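Local coordinates for peroxide stress regulator PerR, FUR family (Streptococcus pyogenes, PDB 4LMY), which regulates transcription in the peroxide stress response as a zinc-binding, DNA-binding factor of the FUR family, at the interface of chains A and B. Sequence-based numbering; all coordinates share one arbitrary frame. Chains: chain A/B, Peroxide stress regulator PerR, FUR family.

The interface of chains A and B. Residues chain A 102-104, 109-111, 142-145; chain B 131.
The phenol hydroxyl OH of B:Tyr131 donates a hydrogen bond of 2.8 Å to the backbone carbonyl O of A:Lys109. The hydroxyl stands above the carbonyl plane, 67° out of it, and so misses the lone pairs. The acceptor lies at the edge of the tyrosine ring, in its plane, and may help to hold the hydroxyl. Chain A clasps the ring from both faces. CA of A:Cys144 sits over its centre, 3.6 Å from the centroid, as a CH-pi contact. CB of A:Cys144 lies 3.4 Å from CZ of B:Tyr131. On the opposite face A:Val102 lies toward the rim. Its CG1, anti to the backbone N (chi1 -167°), touches CD1 of B:Tyr131 at 3.5 Å. CB of A:Ala111 packs 3.6 Å from CE2 of B:Tyr131. CD of A:Pro145, which crosses the tyrosine at about a right angle, lies 3.8 Å from CD2 of B:Tyr131. N of A:Cys104 meets the ring edge in plane. Beyond the face covered by A:Cys144, N of A:Cys144 donates a nearly straight hydrogen bond (174° at H) to SG of A:Cys104, 3.4 Å away. Both cysteines belong to the four-cysteine zinc site, so the tyrosine packs against the backbone and CB of zinc-holding residues. The pocket is formed by strand 98-104, A:Lys109 and the start of strand 110-115, and the loop after strand 140-143. B:Tyr131 enters it from the loop between helix 118-129 and strand 132-135, and two-fold symmetry repeats the contact.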
# COMPACT_ATOMS: atom_id res chain seq x y z
N VAL A 102 -10.74 4.07 7.76
CA VAL A 102 -10.79 5.41 7.18
C VAL A 102 -11.52 6.30 8.18
O VAL A 102 -12.63 5.99 8.60
CB VAL A 102 -11.53 5.45 5.83
CG1 VAL A 102 -11.27 6.77 5.13
CG2 VAL A 102 -11.11 4.29 4.96
N VAL A 103 -10.87 7.40 8.56
CA VAL A 103 -11.43 8.29 9.57
C VAL A 103 -11.91 9.59 8.95
O VAL A 103 -11.19 10.22 8.18
CB VAL A 103 -10.37 8.60 10.66
CG1 VAL A 103 -10.96 9.53 11.72
CG2 VAL A 103 -9.87 7.32 11.30
N CYS A 104 -13.13 10.01 9.28
CA CYS A 104 -13.62 11.28 8.76
C CYS A 104 -12.91 12.44 9.44
O CYS A 104 -12.87 12.52 10.67
CB CYS A 104 -15.14 11.41 8.94
SG CYS A 104 -15.81 12.91 8.17
N LYS A 109 -16.14 9.84 12.42
CA LYS A 109 -16.71 8.51 12.24
C LYS A 109 -15.75 7.63 11.44
O LYS A 109 -15.11 8.09 10.50
CB LYS A 109 -18.08 8.58 11.57
CG LYS A 109 -19.17 9.18 12.45
CD LYS A 109 -20.51 9.20 11.75
CE LYS A 109 -21.19 10.57 11.82
NZ LYS A 109 -21.13 11.30 10.53
N ILE A 110 -15.66 6.37 11.84
CA ILE A 110 -14.71 5.45 11.25
C ILE A 110 -15.40 4.39 10.40
O ILE A 110 -16.38 3.78 10.83
CB ILE A 110 -13.86 4.76 12.34
CG1 ILE A 110 -13.09 5.80 13.15
CG2 ILE A 110 -12.90 3.75 11.72
CD1 ILE A 110 -12.35 5.22 14.33
N ALA A 111 -14.88 4.19 9.20
CA ALA A 111 -15.25 3.06 8.36
C ALA A 111 -13.99 2.24 8.12
O ALA A 111 -12.89 2.69 8.44
CB ALA A 111 -15.84 3.54 7.05
N GLY A 142 -10.46 10.93 5.36
CA GLY A 142 -11.27 11.49 4.30
C GLY A 142 -12.50 12.17 4.83
O GLY A 142 -12.60 12.45 6.02
N ILE A 143 -13.44 12.44 3.93
CA ILE A 143 -14.72 13.03 4.31
C ILE A 143 -15.80 11.98 4.09
O ILE A 143 -15.98 11.50 2.97
CB ILE A 143 -15.05 14.27 3.45
CG1 ILE A 143 -13.86 15.24 3.41
CG2 ILE A 143 -16.29 14.96 3.99
CD1 ILE A 143 -13.48 15.80 4.76
N CYS A 144 -16.50 11.62 5.15
CA CYS A 144 -17.53 10.58 5.06
C CYS A 144 -18.73 11.07 4.25
O CYS A 144 -18.91 12.27 4.08
CB CYS A 144 -17.97 10.13 6.46
SG CYS A 144 -19.18 11.24 7.26
N PRO A 145 -19.53 10.13 3.71
CA PRO A 145 -20.68 10.51 2.88
C PRO A 145 -21.61 11.54 3.52
O PRO A 145 -22.13 12.40 2.82
CB PRO A 145 -21.40 9.18 2.69
CG PRO A 145 -20.31 8.17 2.70
CD PRO A 145 -19.30 8.68 3.70
N TYR B 131 -16.10 7.35 1.29
CA TYR B 131 -15.34 8.52 1.75
C TYR B 131 -14.58 9.16 0.60
O TYR B 131 -14.03 8.47 -0.26
CB TYR B 131 -14.32 8.13 2.82
CG TYR B 131 -14.86 7.91 4.22
CD1 TYR B 131 -14.27 8.54 5.31
CD2 TYR B 131 -15.95 7.07 4.45
CE1 TYR B 131 -14.74 8.33 6.60
CE2 TYR B 131 -16.43 6.86 5.73
CZ TYR B 131 -15.82 7.50 6.80
OH TYR B 131 -16.29 7.29 8.07